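PDB 3HA2: NADPH-quinone reductase from Pediococcus pentosaceus ATCC 25745, which probably acts as an FMN-dependent NAD(P)H:quinone oxidoreductase, this chain being its flavodoxin-like domain. Local coordinates for residues F20-I25 with V31-L36; L140-F145 with Q154-A159. All blocks are in the same frame, centred on the assembly; numbering follows the deposited sequence.

Interaction 1: residues F20-I25 with V31-L36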
ATOM      1  N   PHE A  20     -21.280 -11.426  -6.907  1.00 30.52           N
ATOM      2  CA  PHE A  20     -21.626 -12.488  -5.942  1.00 30.02           C
ATOM      3  C   PHE A  20     -21.746 -11.888  -4.539  1.00 28.83           C
ATOM      4  O   PHE A  20     -22.645 -12.236  -3.778  1.00 27.32           O
ATOM      5  CB  PHE A  20     -20.548 -13.583  -5.890  1.00 31.08           C
ATOM      6  CG  PHE A  20     -20.552 -14.529  -7.062  1.00 32.79           C
ATOM      7  CD1 PHE A  20     -21.270 -15.719  -7.008  1.00 35.29           C
ATOM      8  CD2 PHE A  20     -19.780 -14.261  -8.192  1.00 34.33           C
ATOM      9  CE1 PHE A  20     -21.264 -16.618  -8.080  1.00 35.95           C
ATOM     10  CE2 PHE A  20     -19.757 -15.154  -9.266  1.00 34.13           C
ATOM     11  CZ  PHE A  20     -20.505 -16.335  -9.210  1.00 35.38           C
ATOM     12  N   PHE A  21     -20.799 -11.016  -4.204  1.00 27.73           N
ATOM     13  CA  PHE A  21     -20.724 -10.400  -2.880  1.00 27.35           C
ATOM     14  C   PHE A  21     -21.836  -9.360  -2.696  1.00 26.92           C
ATOM     15  O   PHE A  21     -22.475  -9.295  -1.646  1.00 25.82           O
ATOM     16  CB  PHE A  21     -19.323  -9.820  -2.662  1.00 27.76           C
ATOM     17  CG  PHE A  21     -18.272 -10.883  -2.457  1.00 28.31           C
ATOM     18  CD1 PHE A  21     -17.887 -11.250  -1.178  1.00 29.82           C
ATOM     19  CD2 PHE A  21     -17.721 -11.564  -3.542  1.00 31.51           C
ATOM     20  CE1 PHE A  21     -16.947 -12.258  -0.968  1.00 29.99           C
ATOM     21  CE2 PHE A  21     -16.781 -12.573  -3.347  1.00 30.91           C
ATOM     22  CZ  PHE A  21     -16.391 -12.915  -2.054  1.00 31.28           C
ATOM     23  N   LYS A  22     -22.088  -8.578  -3.739  1.00 26.76           N
ATOM     24  CA  LYS A  22     -23.154  -7.591  -3.692  1.00 27.23           C
ATOM     25  C   LYS A  22     -24.467  -8.333  -3.474  1.00 27.04           C
ATOM     26  O   LYS A  22     -25.248  -7.982  -2.582  1.00 26.85           O
ATOM     27  CB  LYS A  22     -23.170  -6.753  -4.983  1.00 27.29           C
ATOM     28  CG  LYS A  22     -24.217  -5.635  -5.055  1.00 28.23           C
ATOM     29  CD  LYS A  22     -24.256  -5.067  -6.485  1.00 29.12           C
ATOM     30  CE  LYS A  22     -24.917  -3.708  -6.602  1.00 33.18           C
ATOM     31  NZ  LYS A  22     -26.315  -3.680  -6.090  1.00 35.27           N
ATOM     32  N   ALA A  23     -24.699  -9.389  -4.258  1.00 27.13           N
ATOM     33  CA  ALA A  23     -25.947 -10.138  -4.143  1.00 27.55           C
ATOM     34  C   ALA A  23     -26.125 -10.726  -2.745  1.00 27.59           C
ATOM     35  O   ALA A  23     -27.247 -10.841  -2.263  1.00 27.12           O
ATOM     36  CB  ALA A  23     -26.041 -11.239  -5.210  1.00 27.87           C
ATOM     37  N   ALA A  24     -25.009 -11.070  -2.098  1.00 27.43           N
ATOM     38  CA  ALA A  24     -25.036 -11.744  -0.801  1.00 27.55           C
ATOM     39  C   ALA A  24     -25.519 -10.854   0.345  1.00 27.86           C
ATOM     40  O   ALA A  24     -26.046 -11.347   1.346  1.00 28.32           O
ATOM     41  CB  ALA A  24     -23.664 -12.328  -0.481  1.00 27.18           C
ATOM     42  N   ILE A  25     -25.337  -9.544   0.202  1.00 28.20           N
ATOM     43  CA  ILE A  25     -25.746  -8.601   1.239  1.00 28.74           C
ATOM     44  C   ILE A  25     -26.908  -7.700   0.790  1.00 29.71           C
ATOM     45  O   ILE A  25     -27.300  -6.783   1.505  1.00 29.39           O
ATOM     46  CB  ILE A  25     -24.531  -7.776   1.786  1.00 28.69           C
ATOM     47  CG1 ILE A  25     -23.750  -7.097   0.648  1.00 28.84           C
ATOM     48  CG2 ILE A  25     -23.603  -8.690   2.607  1.00 29.22           C
ATOM     49  CD1 ILE A  25     -24.282  -5.747   0.232  1.00 30.20           C
ATOM     50  N   VAL A  31     -26.652  -2.681   5.722  1.00 22.67           N
ATOM     51  CA  VAL A  31     -25.383  -2.775   4.980  1.00 22.27           C
ATOM     52  C   VAL A  31     -25.432  -1.898   3.728  1.00 22.51           C
ATOM     53  O   VAL A  31     -26.358  -2.024   2.922  1.00 21.89           O
ATOM     54  CB  VAL A  31     -25.066  -4.229   4.561  1.00 22.64           C
ATOM     55  CG1 VAL A  31     -23.791  -4.267   3.758  1.00 22.62           C
ATOM     56  CG2 VAL A  31     -24.922  -5.127   5.777  1.00 21.85           C
ATOM     57  N   THR A  32     -24.444  -1.011   3.583  1.00 22.18           N
ATOM     58  CA  THR A  32     -24.344  -0.090   2.445  1.00 22.17           C
ATOM     59  C   THR A  32     -23.219  -0.537   1.515  1.00 22.67           C
ATOM     60  O   THR A  32     -22.037  -0.559   1.909  1.00 22.54           O
ATOM     61  CB  THR A  32     -24.103   1.387   2.917  1.00 22.54           C
ATOM     62  OG1 THR A  32     -25.225   1.837   3.682  1.00 22.15           O
ATOM     63  CG2 THR A  32     -23.919   2.360   1.726  1.00 22.51           C
ATOM     64  N   TRP A  33     -23.598  -0.927   0.297  1.00 22.29           N
ATOM     65  CA  TRP A  33     -22.637  -1.316  -0.727  1.00 22.79           C
ATOM     66  C   TRP A  33     -22.179  -0.049  -1.470  1.00 22.79           C
ATOM     67  O   TRP A  33     -22.957   0.572  -2.192  1.00 22.79           O
ATOM     68  CB  TRP A  33     -23.298  -2.340  -1.667  1.00 23.27           C
ATOM     69  CG  TRP A  33     -22.479  -2.775  -2.848  1.00 23.27           C
ATOM     70  CD1 TRP A  33     -22.495  -2.224  -4.107  1.00 24.48           C
ATOM     71  CD2 TRP A  33     -21.551  -3.864  -2.896  1.00 23.35           C
ATOM     72  NE1 TRP A  33     -21.616  -2.898  -4.928  1.00 23.90           N
ATOM     73  CE2 TRP A  33     -21.029  -3.911  -4.213  1.00 24.19           C
ATOM     74  CE3 TRP A  33     -21.099  -4.801  -1.951  1.00 24.04           C
ATOM     75  CZ2 TRP A  33     -20.074  -4.861  -4.614  1.00 24.13           C
ATOM     76  CZ3 TRP A  33     -20.154  -5.746  -2.346  1.00 24.40           C
ATOM     77  CH2 TRP A  33     -19.649  -5.767  -3.674  1.00 24.91           C
ATOM     78  N   HIS A  34     -20.922   0.335  -1.268  1.00 22.64           N
ATOM     79  CA  HIS A  34     -20.428   1.631  -1.736  1.00 22.83           C
ATOM     80  C   HIS A  34     -19.236   1.497  -2.667  1.00 23.43           C
ATOM     81  O   HIS A  34     -18.087   1.465  -2.210  1.00 23.15           O
ATOM     82  CB  HIS A  34     -20.075   2.554  -0.570  1.00 22.40           C
ATOM     83  CG  HIS A  34     -19.721   3.946  -1.002  1.00 22.66           C
ATOM     84  ND1 HIS A  34     -20.626   4.787  -1.615  1.00 21.75           N
ATOM     85  CD2 HIS A  34     -18.554   4.630  -0.938  1.00 23.55           C
ATOM     86  CE1 HIS A  34     -20.037   5.939  -1.892  1.00 22.47           C
ATOM     87  NE2 HIS A  34     -18.782   5.873  -1.488  1.00 22.21           N
ATOM     88  N   PRO A  35     -19.503   1.411  -3.980  1.00 23.50           N
ATOM     89  CA  PRO A  35     -18.381   1.415  -4.922  1.00 24.63           C
ATOM     90  C   PRO A  35     -17.540   2.686  -4.842  1.00 25.28           C
ATOM     91  O   PRO A  35     -18.076   3.799  -4.764  1.00 25.70           O
ATOM     92  CB  PRO A  35     -19.062   1.295  -6.289  1.00 25.05           C
ATOM     93  CG  PRO A  35     -20.392   0.683  -6.000  1.00 24.48           C
ATOM     94  CD  PRO A  35     -20.796   1.267  -4.669  1.00 24.22           C
ATOM     95  N   LEU A  36     -16.228   2.502  -4.825  1.00 25.38           N
ATOM     96  CA  LEU A  36     -15.299   3.604  -4.874  1.00 26.35           C
ATOM     97  C   LEU A  36     -15.119   4.025  -6.330  1.00 26.14           C
ATOM     98  O   LEU A  36     -14.691   3.229  -7.184  1.00 25.85           O
ATOM     99  CB  LEU A  36     -13.981   3.169  -4.223  1.00 26.61           C
ATOM    100  CG  LEU A  36     -12.803   4.115  -4.082  1.00 29.27           C
ATOM    101  CD1 LEU A  36     -13.230   5.441  -3.470  1.00 32.24           C
ATOM    102  CD2 LEU A  36     -11.735   3.432  -3.213  1.00 28.50           C
TER
HETATM  103  O   HOH W   1     -27.613  -4.005   1.318  1.00 24.46           O

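Interaction 2: residues L140-F145 with Q154-A159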
ATOM      1  N   LEU A 140     -10.899 -11.062   6.313  1.00 22.80           N
ATOM      2  CA  LEU A 140     -11.575 -12.100   5.516  1.00 23.32           C
ATOM      3  C   LEU A 140     -10.809 -12.222   4.198  1.00 23.67           C
ATOM      4  O   LEU A 140     -10.982 -11.395   3.307  1.00 24.18           O
ATOM      5  CB  LEU A 140     -13.067 -11.770   5.288  1.00 22.95           C
ATOM      6  CG  LEU A 140     -13.837 -12.838   4.488  1.00 24.55           C
ATOM      7  CD1 LEU A 140     -13.685 -14.196   5.131  1.00 27.47           C
ATOM      8  CD2 LEU A 140     -15.297 -12.464   4.420  1.00 27.50           C
ATOM      9  N   ALA A 141      -9.947 -13.233   4.099  1.00 23.92           N
ATOM     10  CA  ALA A 141      -9.176 -13.455   2.860  1.00 24.21           C
ATOM     11  C   ALA A 141      -9.956 -14.386   1.936  1.00 24.50           C
ATOM     12  O   ALA A 141     -10.483 -15.422   2.377  1.00 25.15           O
ATOM     13  CB  ALA A 141      -7.773 -14.012   3.168  1.00 24.47           C
ATOM     14  N   VAL A 142     -10.045 -13.997   0.666  1.00 24.27           N
ATOM     15  CA  VAL A 142     -10.849 -14.710  -0.323  1.00 24.90           C
ATOM     16  C   VAL A 142      -9.899 -15.145  -1.438  1.00 25.46           C
ATOM     17  O   VAL A 142      -9.506 -14.339  -2.271  1.00 26.09           O
ATOM     18  CB  VAL A 142     -11.973 -13.798  -0.873  1.00 24.69           C
ATOM     19  CG1 VAL A 142     -12.794 -14.503  -1.950  1.00 25.92           C
ATOM     20  CG2 VAL A 142     -12.886 -13.317   0.269  1.00 25.40           C
ATOM     21  N   HIS A 143      -9.565 -16.434  -1.460  1.00 24.69           N
ATOM     22  CA  HIS A 143      -8.556 -16.949  -2.379  1.00 24.33           C
ATOM     23  C   HIS A 143      -9.183 -17.754  -3.525  1.00 24.35           C
ATOM     24  O   HIS A 143      -9.818 -18.779  -3.289  1.00 23.36           O
ATOM     25  CB  HIS A 143      -7.566 -17.822  -1.623  1.00 24.71           C
ATOM     26  CG  HIS A 143      -6.752 -17.088  -0.609  1.00 26.59           C
ATOM     27  ND1 HIS A 143      -6.930 -17.257   0.747  1.00 28.96           N
ATOM     28  CD2 HIS A 143      -5.736 -16.209  -0.749  1.00 25.53           C
ATOM     29  CE1 HIS A 143      -6.063 -16.506   1.400  1.00 24.93           C
ATOM     30  NE2 HIS A 143      -5.322 -15.866   0.518  1.00 29.64           N
ATOM     31  N   GLN A 144      -9.019 -17.251  -4.750  1.00 24.58           N
ATOM     32  CA  GLN A 144      -9.462 -17.945  -5.990  1.00 25.30           C
ATOM     33  C   GLN A 144     -10.965 -18.200  -5.999  1.00 24.99           C
ATOM     34  O   GLN A 144     -11.431 -19.288  -6.358  1.00 25.43           O
ATOM     35  CB  GLN A 144      -8.669 -19.236  -6.217  1.00 25.45           C
ATOM     36  CG  GLN A 144      -7.157 -18.991  -6.373  1.00 26.02           C
ATOM     37  CD  GLN A 144      -6.344 -20.265  -6.604  1.00 26.60           C
ATOM     38  OE1 GLN A 144      -6.671 -21.341  -6.108  1.00 27.40           O
ATOM     39  NE2 GLN A 144      -5.270 -20.134  -7.372  1.00 29.17           N
ATOM     40  N   PHE A 145     -11.727 -17.171  -5.628  1.00 25.17           N
ATOM     41  CA  PHE A 145     -13.162 -17.336  -5.450  1.00 24.24           C
ATOM     42  C   PHE A 145     -13.839 -17.996  -6.642  1.00 24.44           C
ATOM     43  O   PHE A 145     -14.669 -18.886  -6.467  1.00 24.51           O
ATOM     44  CB  PHE A 145     -13.863 -16.013  -5.166  1.00 24.99           C
ATOM     45  CG  PHE A 145     -15.342 -16.158  -5.002  1.00 23.58           C
ATOM     46  CD1 PHE A 145     -15.887 -16.528  -3.773  1.00 24.88           C
ATOM     47  CD2 PHE A 145     -16.192 -15.968  -6.080  1.00 25.77           C
ATOM     48  CE1 PHE A 145     -17.269 -16.679  -3.624  1.00 24.01           C
ATOM     49  CE2 PHE A 145     -17.571 -16.142  -5.944  1.00 25.74           C
ATOM     50  CZ  PHE A 145     -18.107 -16.500  -4.709  1.00 24.65           C
ATOM     51  N   GLN A 154     -20.559 -20.903  -1.919  1.00 28.17           N
ATOM     52  CA  GLN A 154     -21.677 -20.617  -1.019  1.00 28.96           C
ATOM     53  C   GLN A 154     -21.282 -20.474   0.455  1.00 28.93           C
ATOM     54  O   GLN A 154     -21.750 -19.546   1.113  1.00 29.43           O
ATOM     55  CB  GLN A 154     -22.849 -21.610  -1.228  1.00 29.07           C
ATOM     56  CG  GLN A 154     -23.497 -21.518  -2.628  1.00 32.53           C
ATOM     57  CD  GLN A 154     -23.580 -20.078  -3.168  1.00 36.42           C
ATOM     58  OE1 GLN A 154     -24.139 -19.185  -2.522  1.00 38.15           O
ATOM     59  NE2 GLN A 154     -23.015 -19.856  -4.358  1.00 37.64           N
ATOM     60  N   ARG A 155     -20.381 -21.327   0.955  1.00 28.99           N
ATOM     61  CA  ARG A 155     -19.902 -21.223   2.349  1.00 29.50           C
ATOM     62  C   ARG A 155     -19.150 -19.928   2.617  1.00 28.80           C
ATOM     63  O   ARG A 155     -19.299 -19.300   3.666  1.00 28.22           O
ATOM     64  CB  ARG A 155     -18.999 -22.408   2.728  1.00 29.65           C
ATOM     65  CG  ARG A 155     -19.736 -23.730   2.896  1.00 30.96           C
ATOM     66  CD  ARG A 155     -18.834 -24.801   3.535  1.00 31.96           C
ATOM     67  NE  ARG A 155     -17.756 -25.229   2.636  1.00 35.26           N
ATOM     68  CZ  ARG A 155     -17.858 -26.218   1.750  1.00 35.96           C
ATOM     69  NH1 ARG A 155     -18.986 -26.910   1.633  1.00 36.53           N
ATOM     70  NH2 ARG A 155     -16.822 -26.518   0.977  1.00 37.27           N
ATOM     71  N   LEU A 156     -18.326 -19.536   1.658  1.00 28.54           N
ATOM     72  CA  LEU A 156     -17.539 -18.326   1.810  1.00 28.31           C
ATOM     73  C   LEU A 156     -18.494 -17.116   1.832  1.00 27.89           C
ATOM     74  O   LEU A 156     -18.303 -16.173   2.603  1.00 26.98           O
ATOM     75  CB  LEU A 156     -16.522 -18.239   0.669  1.00 28.98           C
ATOM     76  CG  LEU A 156     -15.513 -17.101   0.677  1.00 30.18           C
ATOM     77  CD1 LEU A 156     -14.285 -17.544  -0.097  1.00 33.33           C
ATOM     78  CD2 LEU A 156     -16.109 -15.820   0.089  1.00 32.47           C
ATOM     79  N   LEU A 157     -19.542 -17.177   1.013  1.00 27.05           N
ATOM     80  CA  LEU A 157     -20.533 -16.096   0.958  1.00 27.13           C
ATOM     81  C   LEU A 157     -21.331 -15.929   2.259  1.00 26.91           C
ATOM     82  O   LEU A 157     -21.628 -14.809   2.642  1.00 27.40           O
ATOM     83  CB  LEU A 157     -21.426 -16.194  -0.291  1.00 26.73           C
ATOM     84  CG  LEU A 157     -20.698 -15.907  -1.622  1.00 25.92           C
ATOM     85  CD1 LEU A 157     -21.554 -16.280  -2.827  1.00 27.82           C
ATOM     86  CD2 LEU A 157     -20.213 -14.438  -1.714  1.00 25.02           C
ATOM     87  N   VAL A 158     -21.635 -17.035   2.942  1.00 27.20           N
ATOM     88  CA  VAL A 158     -22.204 -17.014   4.299  1.00 26.88           C
ATOM     89  C   VAL A 158     -21.254 -16.385   5.333  1.00 27.10           C
ATOM     90  O   VAL A 158     -21.684 -15.609   6.194  1.00 27.51           O
ATOM     91  CB  VAL A 158     -22.603 -18.452   4.765  1.00 27.11           C
ATOM     92  CG1 VAL A 158     -23.066 -18.445   6.210  1.00 28.02           C
ATOM     93  CG2 VAL A 158     -23.697 -19.023   3.869  1.00 27.11           C
ATOM     94  N   ALA A 159     -19.966 -16.720   5.253  1.00 27.13           N
ATOM     95  CA  ALA A 159     -18.958 -16.098   6.115  1.00 26.84           C
ATOM     96  C   ALA A 159     -18.920 -14.594   5.855  1.00 26.56           C
ATOM     97  O   ALA A 159     -18.803 -13.795   6.784  1.00 26.05           O
ATOM     98  CB  ALA A 159     -17.571 -16.727   5.887  1.00 26.79           C
TER

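Interaction 1: residues F20-I25 with V31-L36
The indole of Trp33 lies against Lys22, Phe21 and Ile25, joining the helix to the second strand of the first beta-alpha-beta unit (strand 3-7, helix 18-25, strand 31-35) of a flavodoxin-like fold. The axes of helix 20-25 and strand 31-35 run nearly antiparallel, at 156°, as expected where a crossover helix returns over the sheet, and approach to 9.6 Å.

The first kind of interaction is CH-pi. Lys22 CB sits over the face of the six-membered ring of Trp33, 3.6 Å from its centroid and 13° off the normal. With CG anti to the backbone N (chi1 -178°), the lysine chain runs on over the five-membered ring, its CE coming within 3.8 Å of Trp33 CD1. Beyond CE the chain bends, and NZ makes a long, weak ion pair with Glu26.

The second kind is apolar packing. Ile25 CD1 fills the corner between the strand's two inward side chains, 3.9 Å from Val31 CG1 and 4.0 Å from Trp33 CE3; the Ile25 side chain crosses both at about a right angle. Phe21 adds its CB near Trp33 CZ3, while its ring turns away to meet Tyr160 of helix 150-165 edge-to-face. With the indole cut back to an alanine, the Lys22 methylenes would probably lose the flat surface they lie on, and a gap would open beside Ile25 CD1.

No direct hydrogen bond crosses between the segments. A water lies within hydrogen-bonding distance of two carbonyls, 2.8 Å from Ile25 O and 2.8 Å from Val31 O.

Interaction 2: residues L140-F145 with Q154-A159
Leu156 projects from helix 150-165 into the angle between Val142 and Phe145, packing the last helix of this flavodoxin-like domain against the end of strand 135-143, an edge of the parallel sheet within this chain. Leu156 has the largest area buried by the contact, and both its methyls wedge between the two residues: CD1 is nearest Val142 CG1, at 3.9 Å, and CD2 nearest Phe145 CD1, at 3.9 Å and obliquely to the ring.

Phe145, just beyond the strand, is next in buried area. Its CG stands anti to the backbone N (chi1 179°), which carries the ring across to the helix, where it meets Leu156 and Leu157 together. Leu157 crosses it at about a right angle and brings CD1 to the ring's edge. Phe20 packs edge-to-face with the same ring, and Phe21 also meets it, so helix 18-25 shares this apolar cluster.

Farther back along the strand, Leu140 points toward the helix and faces Ala159, whose CB comes no nearer than 4.7 Å, to Leu140 CD1. Contact there is looser, the nearest approach being Leu140 CD2 to Ala159 O at 4.4 Å. No hydrogen bond joins the segments; the tighter end is marked by Phe145 CZ, 3.9 Å from Leu157 CD1.

How the interactions relate
From the N terminus, strand 3-7 leads into helix 18-25, and interaction 1 closes the short loop of five residues that returns the chain to strand 31-35. Much later, interaction 2 closes a second, six-residue connection between strand 135-143 and helix 150-165. The two are in series, neither nested nor crossed, and involve opposite outermost strands of the five-stranded parallel sheet within this chain. Their centres lie 14 Å apart, yet they touch: Phe21 CZ comes within 3.6 Å of Leu156 CD2 and within 3.9 Å of Val142 CG1. Helices 18-25 and 150-165 thus pack together, bringing an N-terminal helix against the C-terminal one.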